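Local coordinates for fucolectin-related protein (Streptococcus pneumoniae, PDB 2WMF), which is a family 98 glycoside hydrolase whose catalytic module probably cleaves host blood-group carbohydrate antigens, at residues A[37-42]-A[114-119]; A[61-66]-A[74-79]; A[415-420]-A[449-454]. All coordinates share one frame; numbering follows the deposited sequence.

Contact 1 of 3, residues A[37-42]-A[114-119]; sequences SPLLLS and PVFLVI
The ring of Phe116 meets the methyl ends of Leu39 and Leu41. All three residues are buried, and the contact is purely apolar. CD2 of Leu41 makes the closest approach, 3.7 Å from CD2 of Phe116. CD2 of Leu39 lies farther out on the same ring, 4.0 Å from CZ of Phe116. Atom CE2 of Phe116 is shared, since both leucine methyls come within about 4.0 Å of it. Both methyls approach the ring obliquely. The Leu41 side chain crosses Phe116 at about a right angle. Leu39 instead reaches it from the opposing direction.

The two leucines use different first torsions to converge. Leu39 holds CG anti to its own backbone N (chi1 179°), whereas Leu41 holds CG beside the N (chi1 -68°). Their CB atoms both point toward 114-119, as they are two residues apart on one strand. The backbones stay well separated, with the CA atoms of Leu41 and Phe116 8.7 Å apart.

That gap is filled by strand 74-79, which lies between strands 39-45 and 115-121 in the parallel barrel. Its Ala75 also touches Phe116; its short side chain is consistent with the leucines and the ring meeting over this middle strand, inside the barrel. Leu147 of strand 143-149 packs on the ring as well. On the outer face, Leu40 packs on helix 307-322, touching Ile313, Ile314 and Phe317.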
loop_
_atom_site.group_PDB
_atom_site.type_symbol
_atom_site.label_atom_id
_atom_site.label_comp_id
_atom_site.label_asym_id
_atom_site.label_seq_id
_atom_site.Cartn_x
_atom_site.Cartn_y
_atom_site.Cartn_z
ATOM N N SER A 37 6.480 -3.621 13.967
ATOM C CA SER A 37 5.109 -3.988 14.309
ATOM C C SER A 37 4.133 -3.218 13.387
ATOM O O SER A 37 3.474 -2.271 13.806
ATOM C CB SER A 37 4.842 -3.607 15.756
ATOM O OG SER A 37 3.577 -3.991 16.214
ATOM N N PRO A 38 4.100 -3.598 12.105
ATOM C CA PRO A 38 3.213 -2.927 11.159
ATOM C C PRO A 38 1.755 -3.292 11.417
ATOM O O PRO A 38 1.441 -4.162 12.259
ATOM C CB PRO A 38 3.693 -3.471 9.815
ATOM C CG PRO A 38 4.207 -4.853 10.124
ATOM C CD PRO A 38 4.872 -4.680 11.476
ATOM N N LEU A 39 0.852 -2.598 10.720
ATOM C CA LEU A 39 -0.577 -2.778 10.906
ATOM C C LEU A 39 -1.301 -3.044 9.580
ATOM O O LEU A 39 -1.115 -2.319 8.587
ATOM C CB LEU A 39 -1.219 -1.534 11.602
ATOM C CG LEU A 39 -2.733 -1.602 11.833
ATOM C CD1 LEU A 39 -3.019 -2.722 12.857
ATOM C CD2 LEU A 39 -3.329 -0.263 12.326
ATOM N N LEU A 40 -2.046 -4.149 9.558
ATOM C CA LEU A 40 -2.898 -4.503 8.405
ATOM C C LEU A 40 -4.347 -4.260 8.780
ATOM O O LEU A 40 -4.851 -4.861 9.728
ATOM C CB LEU A 40 -2.664 -5.969 8.018
ATOM C CG LEU A 40 -3.577 -6.558 6.920
ATOM C CD1 LEU A 40 -3.175 -5.931 5.572
ATOM C CD2 LEU A 40 -3.525 -8.102 6.823
ATOM N N LEU A 41 -5.027 -3.391 8.016
ATOM C CA LEU A 41 -6.425 -3.131 8.155
ATOM C C LEU A 41 -7.230 -3.887 7.067
ATOM O O LEU A 41 -6.884 -3.853 5.891
ATOM C CB LEU A 41 -6.739 -1.638 8.064
ATOM C CG LEU A 41 -6.222 -0.771 9.217
ATOM C CD1 LEU A 41 -6.221 0.730 8.853
ATOM C CD2 LEU A 41 -7.053 -1.028 10.473
ATOM N N SER A 42 -8.274 -4.566 7.510
ATOM C CA SER A 42 -9.230 -5.256 6.648
ATOM C C SER A 42 -10.627 -4.727 6.940
ATOM O O SER A 42 -11.060 -4.720 8.085
ATOM C CB SER A 42 -9.168 -6.764 6.838
ATOM O OG SER A 42 -7.840 -7.259 6.744
ATOM N N PRO A 114 -9.903 -6.284 17.598
ATOM C CA PRO A 114 -9.515 -4.852 17.523
ATOM C C PRO A 114 -10.167 -4.166 16.312
ATOM O O PRO A 114 -10.110 -4.705 15.206
ATOM C CB PRO A 114 -7.988 -4.894 17.393
ATOM C CG PRO A 114 -7.671 -6.211 16.806
ATOM C CD PRO A 114 -8.754 -7.174 17.311
ATOM N N VAL A 115 -10.790 -3.022 16.543
ATOM C CA VAL A 115 -11.459 -2.294 15.497
ATOM C C VAL A 115 -11.114 -0.808 15.440
ATOM O O VAL A 115 -10.731 -0.191 16.441
ATOM C CB VAL A 115 -12.999 -2.476 15.577
ATOM C CG1 VAL A 115 -13.409 -3.960 15.424
ATOM C CG2 VAL A 115 -13.569 -1.842 16.881
ATOM N N PHE A 116 -11.255 -0.251 14.222
ATOM C CA PHE A 116 -11.227 1.186 13.961
ATOM C C PHE A 116 -12.538 1.574 13.253
ATOM O O PHE A 116 -12.976 0.844 12.401
ATOM C CB PHE A 116 -10.071 1.516 12.982
ATOM C CG PHE A 116 -8.696 1.433 13.603
ATOM C CD1 PHE A 116 -8.011 2.573 13.947
ATOM C CD2 PHE A 116 -8.081 0.199 13.780
ATOM C CE1 PHE A 116 -6.725 2.505 14.501
ATOM C CE2 PHE A 116 -6.779 0.107 14.348
ATOM C CZ PHE A 116 -6.128 1.269 14.723
ATOM N N LEU A 117 -13.117 2.713 13.632
ATOM C CA LEU A 117 -14.364 3.218 13.058
ATOM C C LEU A 117 -14.055 4.307 12.039
ATOM O O LEU A 117 -13.278 5.202 12.317
ATOM C CB LEU A 117 -15.272 3.840 14.116
ATOM C CG LEU A 117 -15.648 3.039 15.356
ATOM C CD1 LEU A 117 -16.578 3.902 16.236
ATOM C CD2 LEU A 117 -16.259 1.726 14.922
ATOM N N VAL A 118 -14.676 4.226 10.865
ATOM C CA VAL A 118 -14.635 5.326 9.889
ATOM C C VAL A 118 -15.687 6.340 10.327
ATOM O O VAL A 118 -16.887 6.040 10.277
ATOM C CB VAL A 118 -14.939 4.871 8.457
ATOM C CG1 VAL A 118 -14.885 6.077 7.514
ATOM C CG2 VAL A 118 -13.974 3.722 7.993
ATOM N N ILE A 119 -15.235 7.490 10.805
ATOM C CA ILE A 119 -16.133 8.553 11.301
ATOM C C ILE A 119 -16.148 9.823 10.464
ATOM O O ILE A 119 -16.965 10.704 10.717
ATOM C CB ILE A 119 -15.900 8.896 12.789
ATOM C CG1 ILE A 119 -14.564 9.633 12.994
ATOM C CG2 ILE A 119 -15.980 7.568 13.659
ATOM C CD1 ILE A 119 -14.417 10.191 14.389
#

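Contact 2 of 3, residues A[61-66]-A[74-79]; sequences GAWEAI and AAIELH
Trp63 of helix 59-64 packs on Ala74 and Ile76 of strand 74-79, and Ile66, a little farther along the chain, packs on Ala74. The closest packing of side chains is at Ile66, whose CG2 lies 3.8 Å from CB of Ala74. Ala62 CB meets Ile76 CD1 at 4.0 Å. The indole of Trp63 lies alongside, against both Ala74 and Ile76. Its six-membered ring carries the contact: CE3 of Trp63 is 4.0 Å from CG1 of Ile76, and CH2 of Trp63 is 3.7 Å from the carbonyl O of Ala74. That oxygen sits at the ring edge, near the ring plane. The indole gets there because CG of Trp63 is turned anti to the backbone N (chi1 -164°), which carries the ring down toward the strand.

The other side is looser. Trp63 is partly exposed, and Lys71 makes a cation-pi contact with it. NZ of Lys71 also hydrogen-bonds to the carbonyl oxygens of Trp63 and Ile66. Glu64, one residue on from Trp63, is exposed and pairs with Lys60. The arrangement is the helix-on-strand packing of a beta-alpha-beta unit, here the first of a TIM-type (beta/alpha)8 barrel.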
loop_
_atom_site.group_PDB
_atom_site.type_symbol
_atom_site.label_atom_id
_atom_site.label_comp_id
_atom_site.label_asym_id
_atom_site.label_seq_id
_atom_site.Cartn_x
_atom_site.Cartn_y
_atom_site.Cartn_z
ATOM N N GLY A 61 -16.355 -13.744 11.019
ATOM C CA GLY A 61 -15.707 -14.277 9.824
ATOM C C GLY A 61 -14.497 -13.466 9.373
ATOM O O GLY A 61 -13.510 -14.037 8.885
ATOM N N ALA A 62 -14.591 -12.160 9.528
ATOM C CA ALA A 62 -13.481 -11.262 9.176
ATOM C C ALA A 62 -12.255 -11.605 10.022
ATOM O O ALA A 62 -11.134 -11.667 9.520
ATOM C CB ALA A 62 -13.868 -9.805 9.382
ATOM N N TRP A 63 -12.448 -11.762 11.341
ATOM C CA TRP A 63 -11.298 -12.052 12.207
ATOM C C TRP A 63 -10.809 -13.489 11.975
ATOM O O TRP A 63 -9.600 -13.756 11.975
ATOM C CB TRP A 63 -11.653 -11.767 13.658
ATOM C CG TRP A 63 -10.487 -11.650 14.574
ATOM C CD1 TRP A 63 -10.302 -12.358 15.715
ATOM C CD2 TRP A 63 -9.406 -10.717 14.497
ATOM N NE1 TRP A 63 -9.145 -11.948 16.346
ATOM C CE2 TRP A 63 -8.575 -10.944 15.610
ATOM C CE3 TRP A 63 -9.049 -9.722 13.585
ATOM C CZ2 TRP A 63 -7.399 -10.214 15.835
ATOM C CZ3 TRP A 63 -7.877 -9.011 13.788
ATOM C CH2 TRP A 63 -7.063 -9.257 14.905
ATOM N N GLU A 64 -11.729 -14.412 11.695
ATOM C CA GLU A 64 -11.324 -15.776 11.284
ATOM C C GLU A 64 -10.439 -15.790 10.039
ATOM O O GLU A 64 -9.572 -16.654 9.906
ATOM C CB GLU A 64 -12.535 -16.694 11.105
ATOM C CG GLU A 64 -13.166 -17.023 12.463
ATOM C CD GLU A 64 -14.460 -17.796 12.386
ATOM O OE1 GLU A 64 -15.002 -17.955 11.257
ATOM O OE2 GLU A 64 -14.954 -18.233 13.471
ATOM N N ALA A 65 -10.631 -14.811 9.165
ATOM C CA ALA A 65 -9.872 -14.721 7.917
ATOM C C ALA A 65 -8.403 -14.327 8.116
ATOM O O ALA A 65 -7.566 -14.517 7.236
ATOM C CB ALA A 65 -10.555 -13.699 6.962
ATOM N N ILE A 66 -8.100 -13.735 9.277
ATOM C CA ILE A 66 -6.764 -13.190 9.545
ATOM C C ILE A 66 -5.913 -14.328 10.124
ATOM O O ILE A 66 -6.267 -14.896 11.219
ATOM C CB ILE A 66 -6.785 -12.017 10.531
ATOM C CG1 ILE A 66 -7.783 -10.915 10.126
ATOM C CG2 ILE A 66 -5.363 -11.493 10.740
ATOM C CD1 ILE A 66 -7.636 -10.322 8.713
ATOM N N ALA A 74 -2.830 -6.811 13.195
ATOM C CA ALA A 74 -4.060 -6.608 12.392
ATOM C C ALA A 74 -5.210 -5.974 13.169
ATOM O O ALA A 74 -5.285 -6.086 14.390
ATOM C CB ALA A 74 -4.523 -7.937 11.753
ATOM N N ALA A 75 -6.146 -5.390 12.436
ATOM C CA ALA A 75 -7.373 -4.878 12.967
ATOM C C ALA A 75 -8.407 -4.818 11.856
ATOM O O ALA A 75 -8.064 -4.854 10.667
ATOM C CB ALA A 75 -7.187 -3.501 13.579
ATOM N N ILE A 76 -9.645 -4.690 12.270
ATOM C CA ILE A 76 -10.785 -4.596 11.383
ATOM C C ILE A 76 -11.317 -3.160 11.325
ATOM O O ILE A 76 -11.582 -2.510 12.358
ATOM C CB ILE A 76 -11.927 -5.549 11.815
ATOM C CG1 ILE A 76 -11.417 -6.999 11.886
ATOM C CG2 ILE A 76 -13.123 -5.415 10.868
ATOM C CD1 ILE A 76 -10.820 -7.546 10.574
ATOM N N GLU A 77 -11.463 -2.656 10.106
ATOM C CA GLU A 77 -12.055 -1.324 9.871
ATOM C C GLU A 77 -13.575 -1.506 9.736
ATOM O O GLU A 77 -14.039 -2.457 9.106
ATOM C CB GLU A 77 -11.507 -0.697 8.571
ATOM C CG GLU A 77 -12.410 0.442 8.042
ATOM C CD GLU A 77 -12.085 0.931 6.653
ATOM O OE1 GLU A 77 -10.907 1.078 6.328
ATOM O OE2 GLU A 77 -13.036 1.236 5.862
ATOM N N LEU A 78 -14.319 -0.638 10.416
ATOM C CA LEU A 78 -15.763 -0.640 10.378
ATOM C C LEU A 78 -16.229 0.630 9.714
ATOM O O LEU A 78 -16.121 1.685 10.272
ATOM C CB LEU A 78 -16.353 -0.751 11.789
ATOM C CG LEU A 78 -16.119 -2.103 12.498
ATOM C CD1 LEU A 78 -16.474 -1.939 14.012
ATOM C CD2 LEU A 78 -16.947 -3.244 11.893
ATOM N N HIS A 79 -16.745 0.494 8.490
ATOM C CA HIS A 79 -17.204 1.603 7.674
ATOM C C HIS A 79 -18.744 1.551 7.612
ATOM O O HIS A 79 -19.304 0.561 7.163
ATOM C CB HIS A 79 -16.633 1.506 6.234
ATOM C CG HIS A 79 -16.760 2.784 5.449
ATOM N ND1 HIS A 79 -17.877 3.599 5.496
ATOM C CD2 HIS A 79 -15.892 3.386 4.600
ATOM C CE1 HIS A 79 -17.667 4.657 4.718
ATOM N NE2 HIS A 79 -16.465 4.558 4.179
#

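Contact 3 of 3, residues A[415-420]-A[449-454]; sequences PKLYEG and PMYTNN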
loop_
_atom_site.group_PDB
_atom_site.type_symbol
_atom_site.label_atom_id
_atom_site.label_comp_id
_atom_site.label_asym_id
_atom_site.label_seq_id
_atom_site.Cartn_x
_atom_site.Cartn_y
_atom_site.Cartn_z
ATOM N N PRO A 415 24.149 7.562 -6.989
ATOM C CA PRO A 415 24.790 6.761 -8.035
ATOM C C PRO A 415 23.880 5.723 -8.668
ATOM O O PRO A 415 22.922 5.238 -8.043
ATOM C CB PRO A 415 25.911 6.052 -7.297
ATOM C CG PRO A 415 25.620 6.189 -5.909
ATOM C CD PRO A 415 24.795 7.390 -5.685
ATOM N N LYS A 416 24.193 5.393 -9.911
ATOM C CA LYS A 416 23.458 4.345 -10.629
ATOM C C LYS A 416 23.920 2.994 -10.077
ATOM O O LYS A 416 25.140 2.728 -10.001
ATOM C CB LYS A 416 23.701 4.447 -12.150
ATOM C CG LYS A 416 22.745 3.570 -12.972
ATOM C CD LYS A 416 23.046 3.690 -14.454
ATOM C CE LYS A 416 22.234 2.730 -15.246
ATOM N NZ LYS A 416 22.346 2.930 -16.725
ATOM N N LEU A 417 22.951 2.177 -9.663
ATOM C CA LEU A 417 23.252 0.929 -8.965
ATOM C C LEU A 417 22.975 -0.359 -9.726
ATOM O O LEU A 417 23.380 -1.428 -9.279
ATOM C CB LEU A 417 22.502 0.854 -7.626
ATOM C CG LEU A 417 22.699 2.029 -6.672
ATOM C CD1 LEU A 417 21.965 1.843 -5.332
ATOM C CD2 LEU A 417 24.226 2.302 -6.440
ATOM N N TYR A 418 22.253 -0.299 -10.853
ATOM C CA TYR A 418 21.996 -1.506 -11.601
ATOM C C TYR A 418 21.798 -1.151 -13.071
ATOM O O TYR A 418 21.613 0.041 -13.386
ATOM C CB TYR A 418 20.752 -2.248 -11.067
ATOM C CG TYR A 418 19.418 -1.551 -11.302
ATOM C CD1 TYR A 418 18.542 -1.977 -12.331
ATOM C CD2 TYR A 418 19.020 -0.456 -10.502
ATOM C CE1 TYR A 418 17.316 -1.328 -12.544
ATOM C CE2 TYR A 418 17.784 0.210 -10.728
ATOM C CZ TYR A 418 16.917 -0.265 -11.702
ATOM O OH TYR A 418 15.668 0.350 -11.888
ATOM N N GLU A 419 21.810 -2.184 -13.914
ATOM C CA GLU A 419 21.541 -2.053 -15.337
ATOM C C GLU A 419 20.247 -2.774 -15.697
ATOM O O GLU A 419 19.810 -3.709 -15.012
ATOM C CB GLU A 419 22.694 -2.655 -16.156
ATOM C CG GLU A 419 24.027 -1.963 -15.934
ATOM C CD GLU A 419 24.062 -0.560 -16.511
ATOM O OE1 GLU A 419 23.256 -0.227 -17.385
ATOM O OE2 GLU A 419 24.923 0.242 -16.079
ATOM N N GLY A 420 19.642 -2.352 -16.800
ATOM C CA GLY A 420 18.395 -2.938 -17.285
ATOM C C GLY A 420 17.242 -1.951 -17.236
ATOM O O GLY A 420 17.424 -0.768 -16.995
ATOM N N PRO A 449 24.459 -5.702 -9.546
ATOM C CA PRO A 449 25.717 -5.920 -8.813
ATOM C C PRO A 449 25.371 -6.338 -7.387
ATOM O O PRO A 449 24.356 -5.897 -6.823
ATOM C CB PRO A 449 26.367 -4.532 -8.798
ATOM C CG PRO A 449 25.739 -3.770 -9.943
ATOM C CD PRO A 449 24.326 -4.310 -9.998
ATOM N N MET A 450 26.212 -7.180 -6.802
ATOM C CA MET A 450 25.964 -7.662 -5.453
ATOM C C MET A 450 27.049 -7.133 -4.517
ATOM O O MET A 450 28.119 -6.724 -4.951
ATOM C CB MET A 450 25.886 -9.195 -5.445
ATOM C CG MET A 450 24.682 -9.756 -6.320
ATOM S SD MET A 450 23.057 -9.247 -5.683
ATOM C CE MET A 450 22.835 -10.595 -4.509
ATOM N N TYR A 451 26.711 -7.075 -3.231
ATOM C CA TYR A 451 27.519 -6.333 -2.237
ATOM C C TYR A 451 28.277 -7.272 -1.300
ATOM O O TYR A 451 28.992 -6.818 -0.408
ATOM C CB TYR A 451 26.634 -5.375 -1.437
ATOM C CG TYR A 451 26.034 -4.202 -2.244
ATOM C CD1 TYR A 451 26.318 -2.880 -1.911
ATOM C CD2 TYR A 451 25.153 -4.443 -3.323
ATOM C CE1 TYR A 451 25.753 -1.798 -2.609
ATOM C CE2 TYR A 451 24.575 -3.364 -4.026
ATOM C CZ TYR A 451 24.894 -2.060 -3.693
ATOM O OH TYR A 451 24.329 -1.002 -4.399
ATOM N N THR A 452 28.143 -8.563 -1.546
ATOM C CA THR A 452 28.910 -9.619 -0.870
ATOM C C THR A 452 29.510 -10.527 -1.948
ATOM O O THR A 452 29.102 -10.504 -3.110
ATOM C CB THR A 452 28.029 -10.487 0.035
ATOM O OG1 THR A 452 27.047 -11.199 -0.755
ATOM C CG2 THR A 452 27.325 -9.638 1.113
ATOM N N ASN A 453 30.453 -11.366 -1.568
ATOM C CA ASN A 453 31.035 -12.323 -2.516
ATOM C C ASN A 453 30.281 -13.676 -2.590
ATOM O O ASN A 453 30.838 -14.657 -3.155
ATOM C CB ASN A 453 32.528 -12.484 -2.265
ATOM C CG ASN A 453 32.831 -13.336 -1.057
ATOM O OD1 ASN A 453 31.928 -13.625 -0.255
ATOM N ND2 ASN A 453 34.118 -13.750 -0.891
ATOM N N ASN A 454 29.017 -13.729 -2.118
ATOM C CA ASN A 454 28.131 -14.896 -2.391
ATOM C C ASN A 454 28.054 -15.127 -3.924
ATOM O O ASN A 454 28.103 -16.273 -4.401
ATOM C CB ASN A 454 26.751 -14.707 -1.768
ATOM C CG ASN A 454 26.783 -14.749 -0.249
ATOM O OD1 ASN A 454 26.491 -13.743 0.439
ATOM N ND2 ASN A 454 27.154 -15.902 0.299
#
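Leu417 and Tyr451 meet with their side chains at about a right angle. The phenol end of Tyr451 does the touching. Its OH lies 3.8 Å from CD1 and 3.9 Å from CD2 of Leu417, so it sits against both methyls of the isopropyl group. The CB atoms of the two residues do not point at each other. Tyr451 spans the distance by the length of its ring, with CG beside its backbone N (chi1 -67°).

Pro449 faces the backbone of the other segment instead. Its CB points toward 415-420, and its CD comes close to the main chain. CD of Pro449 is 3.1 Å from the carbonyl O of Leu417, a short packing contact. The same CD is 4.0 Å from CA of Tyr418 and 4.3 Å from CB of Tyr418. The ring of Tyr418 leads away from this meeting point. Its OH hydrogen-bonds to the carbonyl O of Gly422, and its side chain packs on Val446 and Leu448 of strand 444-449.

Trp431 of strand 430-434 joins the two sides: Leu417, Tyr418 and Tyr451 all touch it, and its NE1 donates to the carbonyl O of Pro449. Arg426 makes a cation-pi contact with Tyr451. Within 415-420, exposed Lys416 and Glu419 form a salt bridge, NZ to OE1 3.4 Å, whose hydrogen bond is weak.

The contact is surface packing beside an antiparallel sheet of the C-terminal beta region. It sets the lead-in to short edge strand 419-420 against the end of its neighbour, strand 444-449, and the loop that follows.

In the fold
From the N terminus, the chain first enters the barrel on strand 39-45. It then runs through helix 59-64 to strand 74-79, where contact 2 closes a short loop. Helix 95-111 follows, and strand 115-121 closes the longer loop of contact 1. Contact 2 is therefore nested inside contact 1. The two have centres about 8 Å apart and share strand 74-79: contact 1 spans its inner side, and contact 2 packs a helix on its outer side. Contact 3 follows in series, about 38 Å from contact 1 between centres. It closes a loop holding strands 423-427, 430-434 and most of 444-449, and joins the approach to edge strand 419-420 to the loop after 444-449.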